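Local coordinates for Low molecular weight protein-tyrosine-phosphatase PtpA (Staphylococcus aureus, PDB 3ROF) that removes phosphate from phosphotyrosine in proteins and, as a secreted effector, probably counteracts host defences so that the bacterium survives inside macrophages, at residues M118-V123 and Y136-S141; M6-F11 and K40-G45. All coordinates share one frame; numbering follows the deposited sequence.

Overall arrangement
Contacts 1 and 2 lie with their centres about 19 Å apart and their nearest atoms about 6 Å apart, without touching. Helix 19-33 relates them: Ala23 meets Val139 of contact 1 and Phe11 of contact 2. Both also border the probable catalytic site. In contact 1 the side chain of Val123 comes within about 4 Å of that of Arg19 and about 7 Å of that of Asp125, the likely proton donor. In contact 2 the side chain of Ser43 is about 7 Å from that of Cys13, the likely nucleophile. The phosphate ion of contact 2 sits on the face of the sheet that carries Asp8 and His42, opposite the face of Ser43.

Contact 1: residues M118-V123 and Y136-S141; sequences MEESDV and YDMVLS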
loop_
_atom_site.group_PDB
_atom_site.type_symbol
_atom_site.label_atom_id
_atom_site.label_comp_id
_atom_site.label_asym_id
_atom_site.label_seq_id
_atom_site.Cartn_x
_atom_site.Cartn_y
_atom_site.Cartn_z
ATOM N N MET A 118 -3.181 -12.086 11.625
ATOM C CA MET A 118 -4.029 -12.964 10.837
ATOM C C MET A 118 -3.199 -14.083 10.225
ATOM O O MET A 118 -2.041 -13.906 9.905
ATOM C CB MET A 118 -4.760 -12.177 9.742
ATOM C CG MET A 118 -5.746 -11.177 10.292
ATOM S SD MET A 118 -6.636 -10.250 9.041
ATOM C CE MET A 118 -7.693 -11.530 8.390
ATOM N N GLU A 119 -3.803 -15.261 10.085
ATOM C CA GLU A 119 -3.089 -16.436 9.564
ATOM C C GLU A 119 -2.754 -16.301 8.080
ATOM O O GLU A 119 -1.763 -16.859 7.597
ATOM C CB GLU A 119 -3.902 -17.701 9.802
ATOM N N GLU A 120 -3.564 -15.521 7.371
ATOM C CA GLU A 120 -3.407 -15.332 5.945
ATOM C C GLU A 120 -2.068 -14.667 5.617
ATOM O O GLU A 120 -1.584 -13.837 6.391
ATOM C CB GLU A 120 -4.538 -14.443 5.409
ATOM C CG GLU A 120 -5.905 -15.130 5.307
ATOM C CD GLU A 120 -6.745 -15.032 6.567
ATOM O OE1 GLU A 120 -6.266 -14.515 7.590
ATOM O OE2 GLU A 120 -7.905 -15.515 6.526
ATOM N N SER A 121 -1.496 -15.021 4.467
ATOM C CA SER A 121 -0.253 -14.400 3.985
ATOM C C SER A 121 -0.518 -13.313 2.940
ATOM O O SER A 121 0.253 -12.359 2.848
ATOM C CB SER A 121 0.673 -15.456 3.360
ATOM N N ASP A 122 -1.558 -13.508 2.133
ATOM C CA ASP A 122 -1.842 -12.651 0.980
ATOM C C ASP A 122 -3.239 -12.039 1.118
ATOM O O ASP A 122 -4.166 -12.653 1.670
ATOM C CB ASP A 122 -1.828 -13.492 -0.338
ATOM C CG ASP A 122 -0.430 -13.847 -0.853
ATOM O OD1 ASP A 122 0.568 -13.558 -0.256
ATOM O OD2 ASP A 122 -0.349 -14.394 -1.955
ATOM N N VAL A 123 -3.373 -10.814 0.610
ATOM C CA VAL A 123 -4.650 -10.113 0.574
ATOM C C VAL A 123 -5.327 -10.457 -0.746
ATOM O O VAL A 123 -4.811 -10.098 -1.815
ATOM C CB VAL A 123 -4.458 -8.600 0.673
ATOM C CG1 VAL A 123 -5.812 -7.857 0.592
ATOM C CG2 VAL A 123 -3.672 -8.234 1.936
ATOM N N TYR A 136 -10.368 -4.192 4.055
ATOM C CA TYR A 136 -10.325 -3.166 5.101
ATOM C C TYR A 136 -9.882 -3.780 6.418
ATOM O O TYR A 136 -8.985 -3.257 7.087
ATOM C CB TYR A 136 -11.713 -2.528 5.213
ATOM C CG TYR A 136 -11.850 -1.500 6.303
ATOM C CD1 TYR A 136 -11.445 -0.194 6.113
ATOM C CD2 TYR A 136 -12.396 -1.849 7.517
ATOM C CE1 TYR A 136 -11.584 0.757 7.123
ATOM C CE2 TYR A 136 -12.535 -0.930 8.543
ATOM C CZ TYR A 136 -12.143 0.367 8.335
ATOM O OH TYR A 136 -12.308 1.278 9.364
ATOM N N ASP A 137 -10.494 -4.892 6.825
ATOM C CA ASP A 137 -10.148 -5.529 8.082
ATOM C C ASP A 137 -8.673 -5.958 8.076
ATOM O O ASP A 137 -7.982 -5.815 9.083
ATOM C CB ASP A 137 -11.042 -6.737 8.346
ATOM C CG ASP A 137 -12.480 -6.383 8.604
ATOM O OD1 ASP A 137 -12.824 -5.238 8.840
ATOM O OD2 ASP A 137 -13.314 -7.326 8.587
ATOM N N MET A 138 -8.183 -6.464 6.938
ATOM C CA MET A 138 -6.784 -6.864 6.836
ATOM C C MET A 138 -5.859 -5.672 6.989
ATOM O O MET A 138 -4.853 -5.738 7.728
ATOM C CB MET A 138 -6.530 -7.576 5.509
ATOM C CG MET A 138 -6.994 -9.018 5.567
ATOM S SD MET A 138 -6.869 -9.794 3.944
ATOM C CE MET A 138 -6.982 -11.537 4.397
ATOM N N VAL A 139 -6.157 -4.550 6.333
ATOM C CA VAL A 139 -5.321 -3.366 6.521
ATOM C C VAL A 139 -5.338 -2.892 7.971
ATOM O O VAL A 139 -4.283 -2.607 8.544
ATOM C CB VAL A 139 -5.789 -2.208 5.597
ATOM C CG1 VAL A 139 -4.951 -0.952 5.873
ATOM C CG2 VAL A 139 -5.648 -2.607 4.140
ATOM N N LEU A 140 -6.508 -2.862 8.599
ATOM C CA LEU A 140 -6.562 -2.434 9.997
ATOM C C LEU A 140 -5.748 -3.361 10.887
ATOM O O LEU A 140 -5.159 -2.929 11.885
ATOM C CB LEU A 140 -8.005 -2.348 10.502
ATOM C CG LEU A 140 -8.571 -0.938 10.483
ATOM C CD1 LEU A 140 -8.592 -0.338 9.086
ATOM C CD2 LEU A 140 -9.955 -0.964 11.100
ATOM N N SER A 141 -5.659 -4.648 10.558
ATOM C CA SER A 141 -4.938 -5.578 11.395
ATOM C C SER A 141 -3.428 -5.337 11.346
ATOM O O SER A 141 -2.710 -5.732 12.258
ATOM C CB SER A 141 -5.273 -7.004 11.027
ATOM O OG SER A 141 -4.590 -7.472 9.867
#
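Met138 reaches from its helix into the bend of the loop 118-123, where Met118, Glu120 and Val123 gather round its thioether chain. Its CB bond points toward the loop, and CG stands beside the backbone N. From there the chain runs straight on, with chi2 at 173° and chi3 at 164°, carrying the terminal methyl into the bend. Each atom past CB has its own neighbours. CG is covered by the end of Met118, whose SD lies 3.7 Å from Met138 CG and whose CE follows at 3.8 Å from the same atom. Met138 SD rests against Val123, 4.0 Å from CG1, with CG2 only slightly farther off; these two side chains run past each other in opposite directions. At the tip, Met138 CE lies across the aliphatic part of Glu120, 3.9 Å from Glu120 CG, and also approaches the carbonyl oxygen of Asp122.

Met118 is hooked rather than straight: chi3 of 71° turns its CE, and its chain crosses that of Met138 at about a right angle. Its sulfur meets a second partner one helical turn along, Ser141 OG, at 3.5 Å. That hydroxyl donates a hydrogen bond of 2.8 Å to the carbonyl oxygen of Met138, and it is also bonded to Ser116 OG, which in turn binds the backbone N of Met118. No hydrogen bond joins the two segments; apart from the serine hydroxyl, thioethers and alkyl groups make most of the contact.

The loop leads from strand 108-111 toward helix 126-129. Val123 O accepts a bond from Arg19 NH1 at the probable active site, while Val139, on the far side of helix 132-153, packs against Ala23 and Ile26 of helix 19-33.

Contact 2: residues M6-F11 and K40-G45; sequences MVDVAF and KVHSRG. With PO4 (phosphate ion), chain D.
A phosphate ion, probably from the crystallisation liquor, occupies a small anion site formed by His42 and Arg44 on strand 39-45, and Asp8 of the adjoining strand backs the histidine from behind. His42 ND1 donates a nearly straight hydrogen bond of 2.6 Å to phosphate O3, and Arg44 NH1 donates to the same oxygen at 2.9 Å, while Arg44 NH2 binds phosphate O2. The guanidinium meets O3 at its edge, near its plane. NH1 also donates to the carbonyl oxygen of Ser43, from above the carbonyl plane, and a salt bridge from NE to Asp82 further steadies the group.

Across the strands, His42 NE2 donates to Asp8 OD1 over 2.7 Å. The carboxylate oxygen lies nearly in the ring plane, but the carboxylate itself is turned 55° from the ring and is met on its anti side, with the donor 31° out of the carboxylate plane. With this ion bound, both ring nitrogens donate to anionic groups and the imidazole is probably positively charged.

Strands 7-13 and 39-45 are the two strands of a beta-alpha-beta unit, joined by helix 19-33 and adjacent in the parallel sheet. Backbone bonds pass between them in turn: Lys40 N to Val7 O, Val9 N to Lys40 O, His42 N to Val9 O, Phe11 N to His42 O and Arg44 N to Phe11 O. Asp8, Ala10, Lys40 and His42 project from one face. On the other, beneath helix 19-33, Val41 CG1 comes to the edge of the Phe11 ring, 3.7 Å from CE2, and Val41 CG2 meets Val9 CG1 at 4.1 Å. The ring also packs on Ala23 and Met27 of that helix. Ser43 OG, on this same face, bonds to Glu24 and to Asn16 in the loop after Cys13.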
loop_
_atom_site.group_PDB
_atom_site.type_symbol
_atom_site.label_atom_id
_atom_site.label_comp_id
_atom_site.label_asym_id
_atom_site.label_seq_id
_atom_site.Cartn_x
_atom_site.Cartn_y
_atom_site.Cartn_z
ATOM N N MET A 6 12.126 12.729 5.594
ATOM C CA MET A 6 10.964 11.959 5.350
ATOM C C MET A 6 11.344 10.583 4.891
ATOM O O MET A 6 12.436 10.349 4.327
ATOM C CB MET A 6 10.076 12.606 4.302
ATOM C CG MET A 6 8.752 11.905 4.252
ATOM S SD MET A 6 7.427 12.806 5.009
ATOM C CE MET A 6 8.200 14.159 5.886
ATOM N N VAL A 7 10.446 9.655 5.151
ATOM C CA VAL A 7 10.568 8.367 4.533
ATOM C C VAL A 7 9.296 8.095 3.729
ATOM O O VAL A 7 8.221 8.609 4.055
ATOM C CB VAL A 7 10.892 7.221 5.502
ATOM C CG1 VAL A 7 12.213 7.490 6.234
ATOM C CG2 VAL A 7 9.804 7.016 6.424
ATOM N N ASP A 8 9.454 7.313 2.669
ATOM C CA ASP A 8 8.369 7.027 1.771
ATOM C C ASP A 8 7.978 5.567 1.866
ATOM O O ASP A 8 8.847 4.689 1.777
ATOM C CB ASP A 8 8.789 7.350 0.350
ATOM C CG ASP A 8 9.053 8.805 0.162
ATOM O OD1 ASP A 8 8.082 9.572 0.049
ATOM O OD2 ASP A 8 10.238 9.195 0.162
ATOM N N VAL A 9 6.680 5.318 2.029
ATOM C CA VAL A 9 6.136 3.967 1.986
ATOM C C VAL A 9 5.163 3.862 0.842
ATOM O O VAL A 9 4.282 4.716 0.707
ATOM C CB VAL A 9 5.458 3.525 3.355
ATOM C CG1 VAL A 9 4.425 4.471 3.851
ATOM C CG2 VAL A 9 4.917 2.127 3.289
ATOM N N ALA A 10 5.288 2.820 0.026
ATOM C CA ALA A 10 4.337 2.566 -1.070
ATOM C C ALA A 10 3.662 1.255 -0.866
ATOM O O ALA A 10 4.326 0.240 -0.701
ATOM C CB ALA A 10 5.033 2.543 -2.419
ATOM N N PHE A 11 2.340 1.259 -0.932
ATOM C CA PHE A 11 1.569 0.023 -1.049
ATOM C C PHE A 11 1.475 -0.324 -2.523
ATOM O O PHE A 11 1.231 0.550 -3.363
ATOM C CB PHE A 11 0.182 0.217 -0.429
ATOM C CG PHE A 11 0.230 0.471 1.039
ATOM C CD1 PHE A 11 0.438 -0.588 1.924
ATOM C CD2 PHE A 11 0.113 1.757 1.543
ATOM C CE1 PHE A 11 0.492 -0.349 3.291
ATOM C CE2 PHE A 11 0.138 1.980 2.898
ATOM C CZ PHE A 11 0.343 0.949 3.777
ATOM N N LYS A 40 5.599 9.603 4.361
ATOM C CA LYS A 40 4.771 9.936 3.199
ATOM C C LYS A 40 4.312 8.659 2.523
ATOM O O LYS A 40 5.109 7.732 2.382
ATOM C CB LYS A 40 5.565 10.774 2.209
ATOM C CG LYS A 40 4.732 11.290 1.067
ATOM C CD LYS A 40 5.495 12.229 0.136
ATOM C CE LYS A 40 4.613 12.668 -1.030
ATOM N NZ LYS A 40 5.346 13.513 -2.021
ATOM N N VAL A 41 3.023 8.572 2.203
ATOM C CA VAL A 41 2.440 7.352 1.685
ATOM C C VAL A 41 2.150 7.485 0.195
ATOM O O VAL A 41 1.745 8.569 -0.283
ATOM C CB VAL A 41 1.161 7.003 2.456
ATOM C CG1 VAL A 41 0.761 5.563 2.188
ATOM C CG2 VAL A 41 1.333 7.194 3.962
ATOM N N HIS A 42 2.352 6.374 -0.513
ATOM C CA HIS A 42 2.153 6.284 -1.957
ATOM C C HIS A 42 1.477 4.966 -2.284
ATOM O O HIS A 42 1.444 4.053 -1.453
ATOM C CB HIS A 42 3.509 6.278 -2.662
ATOM C CG HIS A 42 4.412 7.391 -2.266
ATOM N ND1 HIS A 42 4.628 8.515 -3.042
ATOM C CD2 HIS A 42 5.214 7.525 -1.195
ATOM C CE1 HIS A 42 5.515 9.296 -2.449
ATOM N NE2 HIS A 42 5.897 8.709 -1.337
ATOM N N SER A 43 1.063 4.801 -3.533
ATOM C CA SER A 43 0.645 3.500 -4.008
ATOM C C SER A 43 0.924 3.354 -5.500
ATOM O O SER A 43 0.949 4.350 -6.245
ATOM C CB SER A 43 -0.829 3.245 -3.702
ATOM O OG SER A 43 -1.680 4.157 -4.371
ATOM N N ARG A 44 1.091 2.091 -5.910
ATOM C CA ARG A 44 1.343 1.748 -7.289
ATOM C C ARG A 44 0.645 0.435 -7.588
ATOM O O ARG A 44 0.390 -0.374 -6.687
ATOM C CB ARG A 44 2.844 1.562 -7.541
ATOM C CG ARG A 44 3.744 2.759 -7.356
ATOM C CD ARG A 44 3.456 3.825 -8.381
ATOM N NE ARG A 44 4.454 4.907 -8.388
ATOM C CZ ARG A 44 4.365 5.994 -7.649
ATOM N NH1 ARG A 44 3.374 6.146 -6.773
ATOM N NH2 ARG A 44 5.317 6.925 -7.737
ATOM N N GLY A 45 0.470 0.196 -8.894
ATOM C CA GLY A 45 -0.031 -1.061 -9.394
ATOM C C GLY A 45 0.949 -1.608 -10.427
ATOM O O GLY A 45 1.355 -0.883 -11.317
HETATM P P PO4 D . 3.660 10.009 -6.166
HETATM O O1 PO4 D . 3.891 11.221 -5.297
HETATM O O2 PO4 D . 4.844 9.823 -7.062
HETATM O O3 PO4 D . 3.580 8.703 -5.395
HETATM O O4 PO4 D . 2.451 10.156 -7.057
#